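Local coordinates for matrix protein VP40 (Lake Victoria marburgvirus, PDB 5B0V) that drives the assembly and budding of virus particles as the filoviral matrix protein, by interacting with host proteins of the multivesicular body pathway, at residues Ile53-Val58 with Ala116-Ser121; Thr76-Ile81 with Asn180-Val185; Ile124-His129 with Gln173-Leu178; Ile218-Val223 with Asp268-Lys273; Gly237-Ile242 with Val305-Ala310. One frame throughout, in Å; residues are numbered along the deposited sequence.

Interaction 1: Ile53-Val58 with Ala116-Ser121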
# COMPACT_ATOMS: atom_id res chain seq x y z
N ILE A 53 -13.53 -3.25 4.12
CA ILE A 53 -12.72 -2.13 4.62
C ILE A 53 -11.24 -2.30 4.24
O ILE A 53 -10.71 -3.39 4.32
CB ILE A 53 -12.90 -2.01 6.16
CG1 ILE A 53 -11.66 -1.48 6.88
CG2 ILE A 53 -13.21 -3.38 6.77
CD1 ILE A 53 -12.04 -0.76 8.15
N THR A 54 -10.57 -1.23 3.80
CA THR A 54 -9.17 -1.34 3.42
C THR A 54 -8.27 -0.82 4.53
O THR A 54 -8.63 0.07 5.26
CB THR A 54 -8.84 -0.66 2.07
OG1 THR A 54 -8.60 0.74 2.27
CG2 THR A 54 -9.97 -0.83 1.07
N PRO A 55 -7.07 -1.35 4.63
CA PRO A 55 -6.26 -0.92 5.72
C PRO A 55 -5.43 0.30 5.40
O PRO A 55 -5.34 0.73 4.26
CB PRO A 55 -5.34 -2.12 5.96
CG PRO A 55 -5.23 -2.77 4.62
CD PRO A 55 -6.41 -2.36 3.79
N ASN A 56 -4.78 0.83 6.42
CA ASN A 56 -3.71 1.74 6.13
C ASN A 56 -2.48 1.22 6.83
O ASN A 56 -2.51 0.19 7.50
CB ASN A 56 -4.05 3.18 6.52
CG ASN A 56 -4.49 3.29 7.93
OD1 ASN A 56 -3.75 2.95 8.84
ND2 ASN A 56 -5.72 3.72 8.13
N TYR A 57 -1.38 1.91 6.65
CA TYR A 57 -0.10 1.26 6.84
C TYR A 57 0.63 1.84 8.01
O TYR A 57 0.50 3.01 8.36
CB TYR A 57 0.75 1.39 5.55
CG TYR A 57 2.22 1.15 5.74
CD1 TYR A 57 2.73 -0.15 5.80
CD2 TYR A 57 3.09 2.20 5.92
CE1 TYR A 57 4.09 -0.38 6.00
CE2 TYR A 57 4.45 1.99 6.12
CZ TYR A 57 4.95 0.70 6.16
OH TYR A 57 6.30 0.51 6.38
N VAL A 58 1.43 0.98 8.62
CA VAL A 58 2.36 1.41 9.62
C VAL A 58 3.50 0.41 9.57
O VAL A 58 3.25 -0.79 9.42
CB VAL A 58 1.67 1.49 11.00
CG1 VAL A 58 1.24 0.12 11.51
CG2 VAL A 58 2.58 2.15 12.01
N ALA A 116 -0.89 -5.25 -3.02
CA ALA A 116 -2.00 -6.18 -2.99
C ALA A 116 -2.68 -6.16 -1.61
O ALA A 116 -3.90 -6.27 -1.49
CB ALA A 116 -1.51 -7.57 -3.32
N LEU A 117 -1.88 -6.01 -0.56
CA LEU A 117 -2.41 -6.08 0.79
C LEU A 117 -3.18 -4.81 1.09
O LEU A 117 -4.31 -4.86 1.52
CB LEU A 117 -1.27 -6.32 1.80
CG LEU A 117 -0.81 -7.78 1.96
CD1 LEU A 117 0.45 -7.87 2.80
CD2 LEU A 117 -1.90 -8.66 2.55
N LEU A 118 -2.57 -3.67 0.80
CA LEU A 118 -3.19 -2.39 1.11
C LEU A 118 -4.32 -2.00 0.15
O LEU A 118 -5.11 -1.12 0.46
CB LEU A 118 -2.13 -1.29 1.13
CG LEU A 118 -1.08 -1.42 2.22
CD1 LEU A 118 0.07 -0.46 1.96
CD2 LEU A 118 -1.69 -1.17 3.58
N THR A 119 -4.43 -2.65 -1.02
CA THR A 119 -5.58 -2.38 -1.87
C THR A 119 -6.78 -3.27 -1.55
O THR A 119 -7.87 -2.99 -2.02
CB THR A 119 -5.23 -2.44 -3.38
OG1 THR A 119 -4.56 -3.66 -3.70
CG2 THR A 119 -4.37 -1.24 -3.76
N GLY A 120 -6.59 -4.30 -0.73
CA GLY A 120 -7.67 -5.23 -0.45
C GLY A 120 -8.75 -4.68 0.47
O GLY A 120 -8.47 -3.90 1.39
N SER A 121 -9.99 -5.07 0.19
CA SER A 121 -11.11 -4.85 1.09
C SER A 121 -11.30 -6.09 1.93
O SER A 121 -11.47 -7.20 1.39
CB SER A 121 -12.38 -4.60 0.30
OG SER A 121 -12.55 -3.21 0.03
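The carbonyl oxygen of G120 is surrounded by carbons of T54 and P55. T54 CA brings its hydrogen to G120 O at 3.3 Å, with an angle of 138° at the hydrogen, and P55 CD stands 3.5 Å from the same G120 O. In return S121 CA approaches I53 O at 3.6 Å, so within these ranges the two backbones meet through weak C-H...O contacts; a conventional backbone hydrogen bond follows just beyond, between I53 and Y122. T54 rotates its hydroxyl between the backbone N and the carbonyl carbon (chi1 84°); its methyl CG2 is then beside the backbone N and reaches to 3.7 Å from S121 OG. The T54 hydroxyl faces the other subunit: OG1 accepts a hydrogen bond from Y57 N of the second subunit, and the reciprocal bond forms as well. Further along, L118 supplies the apolar part of the contact. Its CD2 methyl lies 4.0 Å from P55 CG and also 4.0 Å from Y57 CB, the proline ring and the leucine crossing obliquely. The Y57 ring leads away from the helix, its OH bonded to L61 N, while L118 also packs on L183 of the neighbouring strand. The C-terminal turn of helix 110-119 thus packs against the chain leading into strand 56-59, a sheet-edge and helix arrangement that forms part of the VP40 dimer interface.

Interaction 2: Thr76-Ile81 with Asn180-Val185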
# COMPACT_ATOMS: atom_id res chain seq x y z
N THR A 76 1.40 -8.14 9.71
CA THR A 76 0.31 -8.31 10.67
C THR A 76 -0.84 -7.33 10.43
O THR A 76 -0.62 -6.13 10.25
CB THR A 76 0.82 -8.06 12.08
OG1 THR A 76 2.02 -8.79 12.27
CG2 THR A 76 -0.19 -8.51 13.12
N LEU A 77 -2.06 -7.82 10.43
CA LEU A 77 -3.21 -6.93 10.47
C LEU A 77 -3.58 -6.63 11.92
O LEU A 77 -3.69 -7.52 12.76
CB LEU A 77 -4.42 -7.54 9.76
CG LEU A 77 -4.38 -7.51 8.24
CD1 LEU A 77 -5.67 -8.14 7.75
CD2 LEU A 77 -4.20 -6.10 7.71
N GLU A 78 -3.81 -5.35 12.18
CA GLU A 78 -4.29 -4.88 13.46
C GLU A 78 -5.68 -4.38 13.24
O GLU A 78 -5.89 -3.53 12.38
CB GLU A 78 -3.42 -3.75 13.93
CG GLU A 78 -1.94 -4.10 13.96
CD GLU A 78 -1.19 -3.09 14.82
OE1 GLU A 78 -1.67 -1.95 14.92
OE2 GLU A 78 -0.13 -3.42 15.40
N ALA A 79 -6.65 -4.89 14.00
CA ALA A 79 -8.05 -4.59 13.73
C ALA A 79 -8.76 -4.00 14.92
O ALA A 79 -8.40 -4.26 16.05
CB ALA A 79 -8.78 -5.83 13.28
N ILE A 80 -9.75 -3.17 14.61
CA ILE A 80 -10.77 -2.79 15.55
C ILE A 80 -12.09 -3.45 15.13
O ILE A 80 -12.47 -3.43 13.98
CB ILE A 80 -10.98 -1.28 15.56
CG1 ILE A 80 -9.66 -0.54 15.81
CG2 ILE A 80 -12.01 -0.91 16.64
CD1 ILE A 80 -9.12 -0.68 17.21
N ILE A 81 -12.78 -4.03 16.10
CA ILE A 81 -13.91 -4.89 15.85
C ILE A 81 -15.05 -4.43 16.73
O ILE A 81 -14.87 -4.23 17.92
CB ILE A 81 -13.56 -6.35 16.20
CG1 ILE A 81 -12.39 -6.82 15.34
CG2 ILE A 81 -14.74 -7.27 15.97
CD1 ILE A 81 -11.85 -8.17 15.73
N ASN A 180 -12.04 -0.88 11.72
CA ASN A 180 -10.81 -0.26 11.36
C ASN A 180 -9.72 -1.31 11.12
O ASN A 180 -9.64 -2.32 11.81
CB ASN A 180 -10.38 0.66 12.48
CG ASN A 180 -9.29 1.59 12.04
OD1 ASN A 180 -9.57 2.64 11.46
ND2 ASN A 180 -8.04 1.23 12.34
N LEU A 181 -8.86 -1.05 10.16
CA LEU A 181 -7.83 -2.01 9.83
C LEU A 181 -6.48 -1.34 9.55
O LEU A 181 -6.40 -0.36 8.83
CB LEU A 181 -8.31 -2.81 8.64
CG LEU A 181 -7.81 -4.24 8.52
CD1 LEU A 181 -8.09 -5.08 9.76
CD2 LEU A 181 -8.46 -4.87 7.29
N VAL A 182 -5.44 -1.84 10.17
CA VAL A 182 -4.09 -1.34 9.91
C VAL A 182 -3.17 -2.52 9.56
O VAL A 182 -3.15 -3.54 10.26
CB VAL A 182 -3.50 -0.59 11.12
CG1 VAL A 182 -2.01 -0.30 10.91
CG2 VAL A 182 -4.23 0.69 11.38
N LEU A 183 -2.43 -2.38 8.45
CA LEU A 183 -1.42 -3.34 8.06
C LEU A 183 -0.05 -2.93 8.55
O LEU A 183 0.52 -1.95 8.07
CB LEU A 183 -1.36 -3.44 6.56
CG LEU A 183 -0.20 -4.30 6.04
CD1 LEU A 183 -0.44 -5.78 6.29
CD2 LEU A 183 -0.01 -4.02 4.56
N SER A 184 0.48 -3.70 9.51
CA SER A 184 1.84 -3.51 10.02
C SER A 184 2.83 -4.32 9.20
O SER A 184 2.62 -5.51 8.98
CB SER A 184 1.94 -3.93 11.46
OG SER A 184 3.24 -3.65 11.94
N VAL A 185 3.90 -3.68 8.73
CA VAL A 185 4.98 -4.38 8.05
C VAL A 185 6.28 -4.03 8.74
O VAL A 185 6.72 -2.90 8.72
CB VAL A 185 5.08 -4.04 6.55
CG1 VAL A 185 6.17 -4.84 5.91
CG2 VAL A 185 3.77 -4.33 5.84
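L181 reaches across to L77 and A79 on one face of an antiparallel strand pair. From CB, which leaves the strand toward the face shared with L77, A79 and L183, the chain turns to put CG anti to the backbone N (chi1 -151°). CG then meets L77 CD2 at 4.1 Å. At the tip, CD1 reaches A79 CB at 3.7 Å and comes close to the carbonyl oxygen of E78. L77 CD2 also touches L183 CD1, at 4.0 Å, which makes this leucine methyl a bridge between two residues of the opposite strand. On the other face I80 and N180 project together from the sheet, with I80 CG1 3.6 Å from N180 CB. Paired hydrogen bonds join T76 with S184 and E78 with V182; E78 N to V182 O is 2.7 Å. At I80 the pair is uneven: I80 N to N180 O is 2.9 Å, whereas the return bond from N180 N to I80 O is weak. L98 and L100 of strand 91-104 also pack on L77, and on the side of strand 180-185 away from 76-81, L181 has a backbone hydrogen bond with N56. This is regular antiparallel pairing at the centre of a four-stranded mixed sheet.

Interaction 3: Ile124-His129 with Gln173-Leu178; sequences ITQFTH and QFTYNL
Q126 meets the CD2-CE2 side of the Y176 ring, the side chains crossing at about a right angle. Its CG is anti to the carbonyl carbon (chi1 -61°) and the chain runs extended beyond it, with CD 3.4 Å from Y176 CE2. CD approaches the ring at a slant, and the amide and ring planes are 47° apart. From there Q126 NE2 makes a weak hydrogen bond to F174 O at 3.1 Å, bent to 127°. Q126 OE1 stands almost as near, 3.2 Å from F174 O without bonding to it, so the amide grips that oxygen poorly. F174 O itself lies over one face of the Y176 ring, toward the rim, and Q126 OE1 is near T175 CA at 3.3 Å. I124 forms the apolar end of the contact. Its CG2 takes the crowded position between the backbone N and the carbonyl carbon, and from there meets N177 CA at 3.5 Å and Y176 CB at 3.8 Å. I124 CB adds a looser touch on L178 CG. I81 also packs on I124, and the Y176 hydroxyl has a weak bond to Q161. Strands 124-128 and 176-178 run roughly antiparallel but belong to different sheets, joined here through side chains, as in the beta sandwich of the VP40 N-terminal domain.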
# COMPACT_ATOMS: atom_id res chain seq x y z
N ILE A 124 -14.78 -9.79 8.13
CA ILE A 124 -14.61 -10.82 9.15
C ILE A 124 -15.86 -11.71 9.22
O ILE A 124 -16.98 -11.21 9.15
CB ILE A 124 -14.28 -10.19 10.52
CG1 ILE A 124 -13.50 -11.18 11.38
CG2 ILE A 124 -15.52 -9.75 11.26
CD1 ILE A 124 -12.94 -10.55 12.63
N THR A 125 -15.66 -13.01 9.31
CA THR A 125 -16.75 -13.97 9.44
C THR A 125 -16.38 -14.97 10.52
O THR A 125 -15.27 -14.96 11.03
CB THR A 125 -17.01 -14.73 8.13
OG1 THR A 125 -15.77 -15.17 7.59
CG2 THR A 125 -17.71 -13.84 7.12
N GLN A 126 -17.33 -15.82 10.87
CA GLN A 126 -17.13 -16.83 11.89
C GLN A 126 -17.43 -18.17 11.32
O GLN A 126 -18.29 -18.30 10.46
CB GLN A 126 -18.10 -16.60 13.04
CG GLN A 126 -17.97 -15.27 13.75
CD GLN A 126 -19.19 -14.99 14.61
OE1 GLN A 126 -19.96 -14.08 14.31
NE2 GLN A 126 -19.38 -15.79 15.67
N PHE A 127 -16.77 -19.20 11.83
CA PHE A 127 -17.19 -20.58 11.55
C PHE A 127 -16.68 -21.55 12.63
O PHE A 127 -15.75 -21.24 13.37
CB PHE A 127 -16.72 -20.99 10.15
CG PHE A 127 -15.25 -21.07 10.02
CD1 PHE A 127 -14.49 -19.92 9.95
CD2 PHE A 127 -14.61 -22.29 10.02
CE1 PHE A 127 -13.11 -20.00 9.84
CE2 PHE A 127 -13.22 -22.38 9.92
CZ PHE A 127 -12.48 -21.23 9.83
N THR A 128 -17.34 -22.70 12.76
CA THR A 128 -16.86 -23.75 13.66
C THR A 128 -16.11 -24.83 12.85
O THR A 128 -16.48 -25.15 11.73
CB THR A 128 -18.03 -24.29 14.52
OG1 THR A 128 -17.54 -24.84 15.75
CG2 THR A 128 -18.86 -25.36 13.78
N HIS A 129 -15.05 -25.38 13.43
CA HIS A 129 -14.26 -26.40 12.76
C HIS A 129 -13.73 -27.44 13.72
O HIS A 129 -12.98 -27.11 14.65
CB HIS A 129 -13.09 -25.76 12.05
CG HIS A 129 -12.36 -26.70 11.16
ND1 HIS A 129 -11.02 -27.02 11.34
CD2 HIS A 129 -12.77 -27.40 10.07
CE1 HIS A 129 -10.64 -27.86 10.39
NE2 HIS A 129 -11.68 -28.10 9.61
N GLN A 173 -22.68 -16.20 21.42
CA GLN A 173 -23.87 -15.72 20.70
C GLN A 173 -23.66 -14.34 20.06
O GLN A 173 -24.58 -13.53 19.94
CB GLN A 173 -25.06 -15.67 21.68
CG GLN A 173 -25.13 -14.46 22.62
CD GLN A 173 -24.44 -14.62 23.96
OE1 GLN A 173 -24.84 -13.97 24.92
NE2 GLN A 173 -23.41 -15.47 24.05
N PHE A 174 -22.42 -14.08 19.65
CA PHE A 174 -21.96 -12.74 19.26
C PHE A 174 -21.48 -12.70 17.81
O PHE A 174 -20.84 -13.64 17.34
CB PHE A 174 -20.82 -12.36 20.20
CG PHE A 174 -21.25 -11.98 21.59
CD1 PHE A 174 -21.79 -10.72 21.84
CD2 PHE A 174 -21.10 -12.86 22.67
CE1 PHE A 174 -22.18 -10.35 23.12
CE2 PHE A 174 -21.50 -12.49 23.96
CZ PHE A 174 -22.04 -11.23 24.18
N THR A 175 -21.80 -11.62 17.10
CA THR A 175 -21.30 -11.41 15.73
C THR A 175 -20.35 -10.22 15.64
O THR A 175 -20.40 -9.28 16.43
CB THR A 175 -22.44 -11.18 14.72
OG1 THR A 175 -22.89 -9.82 14.83
CG2 THR A 175 -23.60 -12.14 14.98
N TYR A 176 -19.51 -10.25 14.64
CA TYR A 176 -18.37 -9.37 14.60
C TYR A 176 -18.35 -8.57 13.31
O TYR A 176 -18.85 -9.02 12.27
CB TYR A 176 -17.13 -10.24 14.65
CG TYR A 176 -17.13 -11.24 15.77
CD1 TYR A 176 -17.35 -10.84 17.07
CD2 TYR A 176 -16.90 -12.59 15.54
CE1 TYR A 176 -17.36 -11.72 18.11
CE2 TYR A 176 -16.90 -13.49 16.58
CZ TYR A 176 -17.13 -13.05 17.87
OH TYR A 176 -17.13 -13.92 18.94
N ASN A 177 -17.75 -7.39 13.35
CA ASN A 177 -17.26 -6.81 12.11
C ASN A 177 -16.18 -5.76 12.24
O ASN A 177 -16.00 -5.12 13.28
CB ASN A 177 -18.38 -6.28 11.23
CG ASN A 177 -19.47 -5.62 12.01
OD1 ASN A 177 -19.66 -5.90 13.20
ND2 ASN A 177 -20.22 -4.76 11.35
N LEU A 178 -15.49 -5.57 11.14
CA LEU A 178 -14.32 -4.73 11.15
C LEU A 178 -14.70 -3.27 11.08
O LEU A 178 -15.42 -2.86 10.20
CB LEU A 178 -13.45 -5.07 9.95
CG LEU A 178 -12.68 -6.37 10.03
CD1 LEU A 178 -11.85 -6.50 8.76
CD2 LEU A 178 -11.79 -6.35 11.26

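Interaction 4: Ile218-Val223 with Asp268-Lys273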
# COMPACT_ATOMS: atom_id res chain seq x y z
N ILE A 218 7.47 -23.71 14.66
CA ILE A 218 8.60 -22.92 14.28
C ILE A 218 9.68 -23.87 13.83
O ILE A 218 10.26 -24.56 14.64
CB ILE A 218 9.12 -22.13 15.48
CG1 ILE A 218 7.96 -21.37 16.14
CG2 ILE A 218 10.28 -21.23 15.06
CD1 ILE A 218 8.18 -20.84 17.54
N VAL A 219 9.93 -23.94 12.54
CA VAL A 219 11.00 -24.74 12.02
C VAL A 219 12.34 -24.19 12.51
O VAL A 219 12.57 -22.98 12.54
CB VAL A 219 11.00 -24.77 10.49
CG1 VAL A 219 12.21 -25.53 9.96
CG2 VAL A 219 9.71 -25.40 10.00
N LEU A 220 13.23 -25.10 12.85
CA LEU A 220 14.49 -24.78 13.47
C LEU A 220 15.64 -25.01 12.54
O LEU A 220 15.57 -25.84 11.62
CB LEU A 220 14.65 -25.67 14.69
CG LEU A 220 13.63 -25.51 15.81
CD1 LEU A 220 13.87 -26.57 16.88
CD2 LEU A 220 13.73 -24.14 16.43
N PRO A 221 16.75 -24.32 12.80
CA PRO A 221 17.95 -24.67 12.08
C PRO A 221 18.35 -26.13 12.32
O PRO A 221 17.88 -26.80 13.24
CB PRO A 221 19.02 -23.77 12.70
CG PRO A 221 18.32 -22.81 13.57
CD PRO A 221 17.04 -23.47 13.95
N THR A 222 19.23 -26.62 11.46
CA THR A 222 19.67 -27.97 11.55
C THR A 222 20.43 -28.18 12.87
O THR A 222 21.10 -27.28 13.38
CB THR A 222 20.53 -28.38 10.34
OG1 THR A 222 21.58 -27.42 10.13
CG2 THR A 222 19.64 -28.48 9.07
N VAL A 223 20.28 -29.39 13.40
CA VAL A 223 20.90 -29.79 14.64
C VAL A 223 22.27 -30.38 14.31
O VAL A 223 22.40 -31.26 13.48
CB VAL A 223 20.05 -30.81 15.38
CG1 VAL A 223 20.75 -31.31 16.62
CG2 VAL A 223 18.70 -30.21 15.72
N ASP A 268 25.85 -24.50 20.68
CA ASP A 268 26.44 -25.81 20.72
C ASP A 268 25.57 -26.87 20.07
O ASP A 268 26.08 -27.96 19.76
CB ASP A 268 26.79 -26.20 22.17
CG ASP A 268 25.55 -26.46 23.06
OD1 ASP A 268 24.41 -26.37 22.57
OD2 ASP A 268 25.75 -26.76 24.27
N MSE A 269 24.29 -26.57 19.85
CA MSE A 269 23.36 -27.51 19.23
C MSE A 269 22.88 -27.21 17.83
O MSE A 269 22.63 -28.12 17.05
CB MSE A 269 22.13 -27.52 20.10
CG MSE A 269 21.15 -28.59 19.63
SE MSE A 269 19.60 -28.95 20.78
CE MSE A 269 20.38 -29.75 22.40
N PHE A 270 22.74 -25.92 17.49
CA PHE A 270 22.14 -25.48 16.23
C PHE A 270 23.12 -24.69 15.37
O PHE A 270 23.82 -23.78 15.85
CB PHE A 270 20.95 -24.59 16.50
CG PHE A 270 19.81 -25.31 17.16
CD1 PHE A 270 18.90 -26.02 16.41
CD2 PHE A 270 19.63 -25.23 18.52
CE1 PHE A 270 17.84 -26.66 17.01
CE2 PHE A 270 18.58 -25.88 19.14
CZ PHE A 270 17.68 -26.59 18.38
N SER A 271 23.17 -25.07 14.10
CA SER A 271 24.06 -24.47 13.12
C SER A 271 23.27 -23.53 12.24
O SER A 271 22.16 -23.84 11.80
CB SER A 271 24.72 -25.55 12.27
OG SER A 271 25.22 -25.00 11.06
N VAL A 272 23.86 -22.39 11.97
CA VAL A 272 23.28 -21.35 11.16
C VAL A 272 23.85 -21.42 9.73
O VAL A 272 23.42 -20.64 8.89
CB VAL A 272 23.55 -19.97 11.81
CG1 VAL A 272 22.90 -19.91 13.17
CG2 VAL A 272 25.05 -19.71 11.94
N LYS A 273 24.79 -22.35 9.47
CA LYS A 273 25.33 -22.62 8.12
C LYS A 273 24.24 -22.58 7.04
O LYS A 273 24.42 -21.92 6.02
CB LYS A 273 26.07 -23.97 8.09
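V223 and F270 form a single backbone bridge, CA atoms 4.8 Å apart, and next to it S271 N donates to T222 O at 3.1 Å in a nearly straight bond (172°). The same T222 O lies close to F270 CA, and V223 CA approaches M269 O at 3.4 Å, so weak C-H...O contacts border the one conventional bond. F270 carries most of the side-chain contact. CG lies anti to the carbonyl carbon (chi1 -66°), and the CD1-CE1 side of the ring meets residues 220-223: P221 O lies at the ring edge in its plane, 3.4 Å from F270 CD1, while the P221 ring itself crosses the phenyl at about a right angle, its CD touching F270 CD1. L220 CD1 and V223 CG2 both come at a slant to F270 CE1, at 4.0 Å and 3.9 Å. Within its own segment, M269 CG sits over one face of the ring, toward the rim. These segments belong to the VP40 C-terminal domain, where strand 218-219 pairs with strand 205-210 and the 268-273 loop follows strand 260-264 and precedes strand 286-290 in the chain. I242 of helix 237-243 packs on both L220 and V223, and W193 and L265 pack on P221. The side chains of V223 and selenomethionine M269 run next to each other, V223 CG1 4.1 Å from M269 CG. Beyond the bridge, P221 CB faces S271 O at 3.3 Å, and S271 OG turns anti to its backbone N and accepts a hydrogen bond from K273 N, an ST turn.

Interaction 5: Gly237-Ile242 with Val305-Ala310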
# COMPACT_ATOMS: atom_id res chain seq x y z
N GLY A 237 17.42 -38.55 15.85
CA GLY A 237 18.47 -37.87 16.59
C GLY A 237 18.14 -36.42 16.89
O GLY A 237 18.05 -36.03 18.05
N PRO A 238 17.95 -35.63 15.82
CA PRO A 238 17.63 -34.22 15.90
C PRO A 238 16.45 -34.03 16.79
O PRO A 238 16.47 -33.14 17.63
CB PRO A 238 17.24 -33.87 14.47
CG PRO A 238 17.92 -34.83 13.62
CD PRO A 238 18.03 -36.09 14.42
N LEU A 239 15.42 -34.85 16.62
CA LEU A 239 14.19 -34.66 17.42
C LEU A 239 14.44 -34.88 18.91
O LEU A 239 13.94 -34.12 19.75
CB LEU A 239 13.06 -35.58 16.97
CG LEU A 239 12.66 -35.44 15.50
CD1 LEU A 239 11.43 -36.27 15.17
CD2 LEU A 239 12.44 -33.97 15.16
N LEU A 240 15.18 -35.92 19.23
CA LEU A 240 15.46 -36.21 20.63
C LEU A 240 16.31 -35.13 21.26
O LEU A 240 16.16 -34.85 22.43
CB LEU A 240 16.18 -37.55 20.77
CG LEU A 240 15.25 -38.74 20.90
CD1 LEU A 240 16.12 -39.97 20.95
CD2 LEU A 240 14.38 -38.60 22.14
N ALA A 241 17.23 -34.57 20.48
CA ALA A 241 18.15 -33.58 21.00
C ALA A 241 17.37 -32.35 21.39
O ALA A 241 17.58 -31.79 22.46
CB ALA A 241 19.18 -33.23 19.95
N ILE A 242 16.44 -31.96 20.52
CA ILE A 242 15.56 -30.82 20.77
C ILE A 242 14.66 -31.01 22.00
O ILE A 242 14.59 -30.12 22.86
CB ILE A 242 14.66 -30.53 19.55
CG1 ILE A 242 15.51 -30.18 18.33
CG2 ILE A 242 13.75 -29.35 19.83
CD1 ILE A 242 14.80 -30.38 17.01
N VAL A 305 7.75 -31.04 20.25
CA VAL A 305 8.59 -31.16 19.05
C VAL A 305 7.92 -31.95 17.94
O VAL A 305 7.44 -33.07 18.15
CB VAL A 305 9.90 -31.90 19.33
CG1 VAL A 305 10.78 -31.89 18.10
CG2 VAL A 305 10.62 -31.25 20.49
N VAL A 306 7.91 -31.37 16.75
CA VAL A 306 7.27 -31.98 15.60
C VAL A 306 8.14 -31.82 14.35
O VAL A 306 9.15 -31.14 14.37
CB VAL A 306 5.86 -31.40 15.36
CG1 VAL A 306 4.95 -31.72 16.54
CG2 VAL A 306 5.90 -29.88 15.15
N LEU A 307 7.70 -32.46 13.28
CA LEU A 307 8.25 -32.26 11.96
C LEU A 307 7.25 -31.43 11.19
O LEU A 307 6.07 -31.77 11.14
CB LEU A 307 8.43 -33.60 11.27
CG LEU A 307 9.48 -34.54 11.86
CD1 LEU A 307 9.24 -35.98 11.44
CD2 LEU A 307 10.86 -34.09 11.46
N ALA A 308 7.69 -30.31 10.65
CA ALA A 308 6.80 -29.45 9.88
C ALA A 308 7.41 -29.11 8.54
O ALA A 308 8.63 -29.18 8.36
CB ALA A 308 6.49 -28.19 10.65
N TYR A 309 6.55 -28.77 7.59
CA TYR A 309 6.99 -28.21 6.32
C TYR A 309 7.54 -26.83 6.56
O TYR A 309 7.02 -26.06 7.36
CB TYR A 309 5.84 -28.08 5.35
CG TYR A 309 5.30 -29.39 4.83
CD1 TYR A 309 6.06 -30.17 3.95
CD2 TYR A 309 4.03 -29.83 5.19
CE1 TYR A 309 5.56 -31.35 3.46
CE2 TYR A 309 3.53 -31.01 4.69
CZ TYR A 309 4.30 -31.77 3.84
OH TYR A 309 3.81 -32.96 3.38
N ALA A 310 8.61 -26.50 5.84
CA ALA A 310 9.11 -25.13 5.80
C ALA A 310 8.36 -24.35 4.74
O ALA A 310 8.11 -23.17 4.88
CB ALA A 310 10.59 -25.15 5.52
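No aromatic ring or side-chain amide takes part where L239 meets V305 and L307; the one flat group at hand is the V306 peptide, whose O lies 4.4 Å from L239 CD2. The contact is therefore methyl against methyl. L239 sets CG anti to its carbonyl carbon (chi1 -57°), and from that CG the CD2 branch does all the touching: it is 4.0 Å from V305 CG1 and equally 4.0 Å from L307 CD2. L239 crosses V305 at a slant but L307 at about a right angle, and the one methyl rests against residues two apart on the strand. One helical turn on, I242 sends CG2, anti to its backbone N, to V305 CG2 at 3.7 Å. V305 thus divides its two branches, CG1 to L239 and CG2 to I242, and is the residue common to both. The short helix and strand axes come within 8.8 Å at their closest, with directions at 141°. L246 also packs on V305. Helix 237-243 lies against the sheet of strands 218-219, 205-210 and 304-309: both L239 and I242 touch P207 of the middle strand, while V306 and A308 bond through their backbones to A208 and H206 of that same strand.

How the interactions relate
Interactions 1, 2 and 3 gather around strand 176-187, whereas interactions 4 and 5 lie together in another part of the chain, their centres more than 30 Å from those of the first three. Interaction 2 is buried and rests on regular backbone hydrogen bonds; N56 and V58 of interaction 1 extend the same sheet through L183 and V185. Interactions 1, 3 and 4 are partly buried. Interaction 3 joins that strand to a second sheet with side chains and one weak bond. Interaction 1 faces the second subunit, unlike the others, and lacks conventional hydrogen bonds between its segments. Interaction 5, a surface contact, is wholly apolar, while interaction 4 adds a backbone bridge and one hydrogen bond; M269 touches A241, linking the two.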